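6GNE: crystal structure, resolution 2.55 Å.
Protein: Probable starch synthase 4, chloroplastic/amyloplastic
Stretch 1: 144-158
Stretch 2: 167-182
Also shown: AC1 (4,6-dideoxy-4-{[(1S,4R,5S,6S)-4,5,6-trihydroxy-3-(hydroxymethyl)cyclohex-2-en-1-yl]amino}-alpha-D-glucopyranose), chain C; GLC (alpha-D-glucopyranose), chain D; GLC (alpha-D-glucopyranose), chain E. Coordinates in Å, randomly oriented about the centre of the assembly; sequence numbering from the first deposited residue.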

# COMPACT_ATOMS: atom_id res chain seq x y z
N CYS A 144 12.55 -7.17 -2.13
CA CYS A 144 11.59 -7.07 -3.22
C CYS A 144 10.12 -7.10 -2.74
O CYS A 144 9.83 -7.54 -1.63
N HIS A 145 9.20 -6.60 -3.57
CA HIS A 145 7.78 -6.37 -3.18
C HIS A 145 6.75 -6.97 -4.15
O HIS A 145 6.72 -6.64 -5.33
N ASP A 146 5.92 -7.89 -3.64
CA ASP A 146 4.75 -8.43 -4.36
C ASP A 146 5.11 -9.23 -5.60
O ASP A 146 6.30 -9.40 -5.91
N TRP A 147 4.11 -9.76 -6.29
CA TRP A 147 4.37 -10.72 -7.36
C TRP A 147 5.22 -10.14 -8.47
O TRP A 147 6.05 -10.86 -9.03
N GLN A 148 5.07 -8.85 -8.75
CA GLN A 148 5.81 -8.22 -9.86
C GLN A 148 7.35 -8.34 -9.73
O GLN A 148 8.05 -8.53 -10.73
N THR A 149 7.87 -8.25 -8.51
CA THR A 149 9.30 -8.41 -8.28
C THR A 149 9.65 -9.65 -7.45
O THR A 149 10.77 -9.77 -6.94
N ALA A 150 8.69 -10.58 -7.33
CA ALA A 150 8.94 -11.87 -6.70
C ALA A 150 9.98 -12.67 -7.47
O ALA A 150 10.70 -13.46 -6.88
N PHE A 151 10.05 -12.45 -8.77
CA PHE A 151 11.01 -13.11 -9.64
C PHE A 151 12.46 -12.87 -9.24
O PHE A 151 13.31 -13.67 -9.61
N VAL A 152 12.74 -11.78 -8.53
CA VAL A 152 14.08 -11.47 -8.07
C VAL A 152 14.72 -12.59 -7.22
O VAL A 152 15.90 -12.91 -7.40
N ALA A 153 13.96 -13.19 -6.31
CA ALA A 153 14.49 -14.22 -5.40
C ALA A 153 15.10 -15.44 -6.12
O ALA A 153 16.27 -15.71 -5.91
N PRO A 154 14.33 -16.14 -6.96
CA PRO A 154 14.94 -17.25 -7.71
C PRO A 154 16.00 -16.81 -8.73
O PRO A 154 17.02 -17.50 -8.87
N LEU A 155 15.79 -15.68 -9.41
CA LEU A 155 16.80 -15.10 -10.29
C LEU A 155 18.13 -14.87 -9.59
O LEU A 155 19.19 -15.32 -10.09
N TYR A 156 18.08 -14.25 -8.41
CA TYR A 156 19.30 -13.96 -7.65
C TYR A 156 20.10 -15.22 -7.37
O TYR A 156 21.30 -15.26 -7.64
N TRP A 157 19.43 -16.25 -6.84
CA TRP A 157 20.11 -17.48 -6.43
C TRP A 157 20.56 -18.34 -7.62
O TRP A 157 21.65 -18.89 -7.59
N ASP A 158 19.74 -18.42 -8.66
CA ASP A 158 20.05 -19.26 -9.81
C ASP A 158 21.03 -18.61 -10.79
O ASP A 158 21.88 -19.30 -11.33
N SER A 167 26.69 -11.24 -2.30
CA SER A 167 26.79 -10.46 -1.06
C SER A 167 25.47 -10.38 -0.25
O SER A 167 25.50 -10.23 0.98
N ALA A 168 24.32 -10.47 -0.93
CA ALA A 168 23.05 -10.09 -0.36
C ALA A 168 22.22 -11.23 0.19
O ALA A 168 22.26 -12.35 -0.28
N ARG A 169 21.46 -10.91 1.23
CA ARG A 169 20.27 -11.65 1.64
C ARG A 169 19.04 -11.08 0.93
O ARG A 169 18.96 -9.87 0.70
N ILE A 170 18.07 -11.94 0.65
CA ILE A 170 16.83 -11.55 -0.03
C ILE A 170 15.69 -11.45 0.97
O ILE A 170 15.45 -12.38 1.77
N CYS A 171 15.02 -10.30 0.96
CA CYS A 171 13.80 -10.10 1.72
C CYS A 171 12.66 -9.94 0.72
O CYS A 171 12.79 -9.25 -0.31
N PHE A 172 11.56 -10.61 1.01
CA PHE A 172 10.33 -10.47 0.20
C PHE A 172 9.16 -10.04 1.07
O PHE A 172 8.88 -10.67 2.08
N THR A 173 8.50 -8.96 0.70
CA THR A 173 7.27 -8.56 1.36
C THR A 173 6.10 -8.81 0.38
O THR A 173 6.15 -8.33 -0.75
N CYS A 174 5.10 -9.60 0.80
CA CYS A 174 3.80 -9.63 0.08
C CYS A 174 2.80 -8.75 0.80
O CYS A 174 2.47 -9.00 1.99
N HIS A 175 2.34 -7.73 0.08
CA HIS A 175 1.39 -6.73 0.59
C HIS A 175 -0.10 -7.13 0.34
O HIS A 175 -1.03 -6.50 0.89
N ASN A 176 -0.32 -8.14 -0.50
CA ASN A 176 -1.64 -8.76 -0.66
C ASN A 176 -1.49 -10.12 -1.32
O ASN A 176 -1.20 -10.20 -2.52
N PHE A 177 -1.71 -11.19 -0.56
CA PHE A 177 -1.57 -12.57 -1.08
C PHE A 177 -2.66 -12.98 -2.06
O PHE A 177 -2.63 -14.06 -2.61
N GLU A 178 -3.65 -12.14 -2.27
CA GLU A 178 -4.56 -12.32 -3.38
C GLU A 178 -3.84 -12.31 -4.71
O GLU A 178 -4.21 -13.04 -5.60
N TYR A 179 -2.82 -11.46 -4.84
CA TYR A 179 -2.13 -11.29 -6.13
C TYR A 179 -0.85 -12.09 -6.19
O TYR A 179 0.16 -11.66 -5.68
N GLN A 180 -0.93 -13.25 -6.82
CA GLN A 180 0.16 -14.22 -6.83
C GLN A 180 0.95 -14.25 -8.15
O GLN A 180 2.06 -14.82 -8.20
N GLY A 181 0.40 -13.64 -9.20
CA GLY A 181 1.05 -13.56 -10.51
C GLY A 181 1.09 -14.86 -11.26
O GLY A 181 1.98 -15.07 -12.09
N THR A 182 0.14 -15.73 -11.01
CA THR A 182 0.19 -17.07 -11.58
C THR A 182 0.03 -16.99 -13.08
O THR A 182 -0.69 -16.13 -13.59

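A buried polar group generally needs a partner, and the contact between these two stretches of a probable starch synthase 4 illustrates how backbone, side chains and ligand share that task. The strand at Cys-144 and His-145 runs parallel to strand 169-174, and the backbone is satisfied first: Cys-144 N donates to Cys-171 O (2.8 Å), Thr-173 N to Cys-144 O (3.0 Å) and Asp-146 N to Thr-173 O (2.9 Å). Cys-144 and Phe-172 share one face of the sheet, where Cys-144 SG (chi1 p) lies 3.7 Å from Phe-172 CD1, at the edge of a ring held in the t rotamer. His-145 and Thr-173, both m, occupy the other.

Past His-145, side chains take up much of the task. The CA-to-CB bond of Asp-146 points away from stretch 2, yet its m rotamer (-86°) brings the carboxylate back. Asp-146 OD1 accepts from His-175 N at 2.6 Å, with a nearly linear angle of 177°, while Asp-146 OD2 accepts from two AC1 hydroxyls, O3 at 2.9 Å and O2 at a very short 2.4 Å. One carboxylate thus ties the His-175 backbone to the bound AC1. His-175 (m) points toward stretch 1 and uses both ring nitrogens: ND1 donates to AC1 O6B (2.7 Å), and NE2 pairs with His-145 ND1 (3.1 Å) in a hydrogen bond that either could donate. The two imidazoles meet rim to rim, and His-145 NE2 is satisfied elsewhere in the structure.

Trp-147 (p) points toward stretch 2 and lays one ring face against Gly-181; CD2 to Gly-181 CA is 3.5 Å. A beta carbon on that glycine would come 2.4 Å from Trp-147 CE3, so the indole occupies the space a side chain would need. At the indole edge, Trp-147 NE1 donates to O2 of the chain D glucose (3.1 Å), whose O3 accepts from Gln-148 NE2 (2.8 Å). Water 1 bridges the backbones, accepting from Trp-147 N (2.8 Å) and donating to Tyr-179 O (2.6 Å). The Tyr-179 ring (m) lies with one face toward the same glucose.

The far end is mainly apolar. Ile-170 (m, m) points toward the helix, its CD1 over the face of the Tyr-156 ring, 3.9 Å from the centroid, and its CG2 4.0 Å from Ala-153 CB. Tyr-156 (t) adds the polar anchor: its OH accepts from Ala-168 N (2.9 Å). Trp-157 (m) sets NE1 3.7 Å from Ile-170 CG1, and Trp-157 NE1 is hydrogen-bonded elsewhere in the structure. O5 of the chain E glucose lies over one face of the Trp-157 ring, 3.2 Å from Trp-157 CZ3.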

# COMPACT_ATOMS: atom_id res chain seq x y z
CB CYS A 144 11.90 -8.13 -4.28
SG CYS A 144 11.85 -9.86 -3.75
CB HIS A 145 7.55 -4.89 -3.03
CG HIS A 145 8.46 -4.27 -2.03
ND1 HIS A 145 8.08 -4.05 -0.72
CD2 HIS A 145 9.76 -3.90 -2.11
CE1 HIS A 145 9.09 -3.52 -0.05
NE2 HIS A 145 10.13 -3.43 -0.87
CB ASP A 146 3.69 -7.33 -4.63
CG ASP A 146 2.74 -7.14 -3.49
OD1 ASP A 146 3.12 -7.44 -2.35
OD2 ASP A 146 1.58 -6.74 -3.69
CB TRP A 147 3.06 -11.35 -7.89
CG TRP A 147 2.29 -10.48 -8.83
CD1 TRP A 147 1.25 -9.66 -8.53
CD2 TRP A 147 2.50 -10.36 -10.25
NE1 TRP A 147 0.81 -9.03 -9.66
CE2 TRP A 147 1.55 -9.44 -10.73
CE3 TRP A 147 3.39 -10.95 -11.15
CZ2 TRP A 147 1.46 -9.10 -12.08
CZ3 TRP A 147 3.32 -10.61 -12.49
CH2 TRP A 147 2.35 -9.69 -12.95
CB GLN A 148 5.41 -6.75 -10.02
CG GLN A 148 3.98 -6.54 -10.53
CD GLN A 148 2.93 -6.44 -9.41
OE1 GLN A 148 3.18 -6.87 -8.28
NE2 GLN A 148 1.77 -5.86 -9.73
CB THR A 149 9.86 -7.16 -7.61
OG1 THR A 149 9.35 -7.05 -6.28
CG2 THR A 149 9.50 -5.95 -8.42
CB ALA A 150 7.65 -12.64 -6.63
CB PHE A 151 10.84 -12.67 -11.10
CG PHE A 151 9.44 -12.79 -11.64
CD1 PHE A 151 8.97 -14.00 -12.10
CD2 PHE A 151 8.62 -11.68 -11.69
CE1 PHE A 151 7.69 -14.11 -12.60
CE2 PHE A 151 7.33 -11.77 -12.16
CZ PHE A 151 6.87 -13.00 -12.63
CB VAL A 152 14.10 -10.13 -7.31
CG1 VAL A 152 15.41 -9.92 -6.56
CG2 VAL A 152 13.88 -8.97 -8.26
CB ALA A 153 13.43 -14.66 -4.37
CB PRO A 154 13.76 -17.92 -8.42
CG PRO A 154 12.69 -16.86 -8.46
CD PRO A 154 12.88 -16.05 -7.22
CB LEU A 155 16.31 -13.80 -10.93
CG LEU A 155 15.31 -13.99 -12.10
CD1 LEU A 155 14.64 -12.69 -12.51
CD2 LEU A 155 16.00 -14.59 -13.30
CB TYR A 156 18.99 -13.24 -6.34
CG TYR A 156 20.22 -12.87 -5.54
CD1 TYR A 156 21.04 -11.84 -5.95
CD2 TYR A 156 20.57 -13.56 -4.39
CE1 TYR A 156 22.16 -11.48 -5.22
CE2 TYR A 156 21.69 -13.21 -3.64
CZ TYR A 156 22.48 -12.18 -4.06
OH TYR A 156 23.60 -11.83 -3.34
CB TRP A 157 19.24 -18.28 -5.45
CG TRP A 157 19.09 -17.56 -4.15
CD1 TRP A 157 17.94 -17.11 -3.61
CD2 TRP A 157 20.13 -17.16 -3.24
NE1 TRP A 157 18.19 -16.45 -2.42
CE2 TRP A 157 19.53 -16.46 -2.18
CE3 TRP A 157 21.53 -17.35 -3.22
CZ2 TRP A 157 20.26 -15.94 -1.10
CZ3 TRP A 157 22.26 -16.83 -2.15
CH2 TRP A 157 21.61 -16.14 -1.10
CB ASP A 158 18.74 -19.72 -10.48
CG ASP A 158 17.96 -20.74 -9.62
OD1 ASP A 158 18.31 -21.03 -8.44
OD2 ASP A 158 16.95 -21.27 -10.15
CB SER A 167 27.29 -9.02 -1.39
OG SER A 167 26.36 -8.28 -2.20
CB ALA A 168 22.24 -9.32 -1.38
CB ARG A 169 20.04 -11.47 3.13
CG ARG A 169 20.42 -12.60 4.03
CD ARG A 169 21.90 -12.75 4.22
NE ARG A 169 22.41 -13.83 3.40
CZ ARG A 169 22.30 -15.13 3.70
NH1 ARG A 169 21.62 -15.53 4.78
NH2 ARG A 169 22.85 -16.04 2.88
CB ILE A 170 16.47 -12.53 -1.18
CG1 ILE A 170 17.67 -12.75 -2.13
CG2 ILE A 170 15.26 -12.03 -1.97
CD1 ILE A 170 18.30 -11.49 -2.64
CB CYS A 171 13.92 -8.86 2.61
SG CYS A 171 12.52 -8.54 3.73
CB PHE A 172 10.01 -11.79 -0.49
CG PHE A 172 8.73 -11.76 -1.24
CD1 PHE A 172 8.59 -10.97 -2.34
CD2 PHE A 172 7.66 -12.54 -0.86
CE1 PHE A 172 7.42 -10.92 -3.06
CE2 PHE A 172 6.48 -12.53 -1.57
CZ PHE A 172 6.36 -11.71 -2.68
CB THR A 173 7.35 -7.09 1.81
OG1 THR A 173 8.38 -6.95 2.78
CG2 THR A 173 6.02 -6.60 2.41
CB CYS A 174 3.23 -11.06 -0.06
SG CYS A 174 1.82 -11.10 -1.22
CB HIS A 175 1.64 -5.39 -0.10
CG HIS A 175 2.99 -4.80 0.13
ND1 HIS A 175 3.18 -3.65 0.86
CD2 HIS A 175 4.21 -5.16 -0.33
CE1 HIS A 175 4.46 -3.34 0.86
NE2 HIS A 175 5.11 -4.25 0.16
CB ASN A 176 -2.58 -7.84 -1.48
CG ASN A 176 -4.01 -8.38 -1.59
OD1 ASN A 176 -4.31 -9.45 -1.11
ND2 ASN A 176 -4.89 -7.63 -2.23
CB PHE A 177 -1.51 -13.59 0.06
CG PHE A 177 -0.20 -13.62 0.80
CD1 PHE A 177 0.87 -14.34 0.33
CD2 PHE A 177 -0.05 -12.94 2.01
CE1 PHE A 177 2.07 -14.37 1.01
CE2 PHE A 177 1.13 -12.99 2.72
CZ PHE A 177 2.20 -13.70 2.22
CB GLU A 178 -5.61 -11.22 -3.35
CG GLU A 178 -6.76 -11.44 -4.33
CD GLU A 178 -7.65 -10.22 -4.50
OE1 GLU A 178 -7.27 -9.11 -3.95
OE2 GLU A 178 -8.73 -10.46 -5.16
CB TYR A 179 -1.89 -9.81 -6.42
CG TYR A 179 -3.18 -9.02 -6.46
CD1 TYR A 179 -4.29 -9.48 -7.23
CD2 TYR A 179 -3.32 -7.81 -5.74
CE1 TYR A 179 -5.49 -8.77 -7.24
CE2 TYR A 179 -4.53 -7.08 -5.77
CZ TYR A 179 -5.60 -7.56 -6.51
OH TYR A 179 -6.76 -6.87 -6.56
CB GLN A 180 -0.39 -15.60 -6.43
CG GLN A 180 -0.79 -15.63 -4.96
CD GLN A 180 -1.49 -16.89 -4.52
OE1 GLN A 180 -1.17 -18.01 -4.95
NE2 GLN A 180 -2.42 -16.72 -3.61
CB THR A 182 -0.89 -17.97 -10.97
OG1 THR A 182 -2.15 -17.31 -11.06
CG2 THR A 182 -0.56 -18.29 -9.53
C1 AC1 C . -1.16 -3.74 -5.94
O2 AC1 C . 0.05 -5.73 -5.27
C2 AC1 C . -0.44 -4.47 -4.80
C4A AC1 C . -1.86 -2.76 2.23
C3 AC1 C . -1.35 -4.61 -3.56
O3 AC1 C . -0.57 -5.24 -2.54
C4 AC1 C . -1.86 -3.23 -3.14
N4A AC1 C . -2.68 -3.23 -1.91
C5 AC1 C . -2.62 -2.67 -4.34
O5 AC1 C . -1.72 -2.52 -5.44
C6 AC1 C . -3.21 -1.29 -4.11
C1B AC1 C . -2.20 -3.65 -0.59
C2B AC1 C . -3.32 -3.85 0.47
O2B AC1 C . -4.64 -3.83 -0.10
C3B AC1 C . -3.26 -2.89 1.65
O3B AC1 C . -4.05 -3.46 2.68
O4 AC1 C . -1.87 -1.78 3.26
C5B AC1 C . -0.85 -2.44 1.17
C7B AC1 C . -1.04 -2.79 -0.11
C6B AC1 C . 0.45 -1.77 1.55
O6B AC1 C . 1.21 -2.60 2.43
C1 GLC D . -3.23 -5.50 -10.49
C2 GLC D . -1.81 -5.78 -10.01
C3 GLC D . -1.76 -5.87 -8.49
C4 GLC D . -2.27 -4.55 -7.92
C5 GLC D . -3.70 -4.34 -8.39
C6 GLC D . -4.23 -2.99 -7.91
O2 GLC D . -1.33 -6.97 -10.63
O3 GLC D . -0.44 -6.10 -8.02
O4 GLC D . -2.19 -4.56 -6.50
O5 GLC D . -3.76 -4.35 -9.82
O6 GLC D . -5.49 -2.73 -8.55
C1 GLC E . 21.69 -19.71 0.50
C2 GLC E . 20.28 -19.38 0.99
C3 GLC E . 19.26 -20.35 0.39
C4 GLC E . 19.43 -20.46 -1.12
C5 GLC E . 20.87 -20.77 -1.53
C6 GLC E . 21.02 -20.80 -3.05
O1 GLC E . 22.12 -20.95 1.11
O2 GLC E . 20.28 -19.46 2.42
O3 GLC E . 17.92 -19.93 0.64
O4 GLC E . 18.65 -21.55 -1.55
O5 GLC E . 21.73 -19.78 -0.93
O6 GLC E . 21.34 -22.12 -3.53
O HOH W 1 1.67 -9.70 -4.82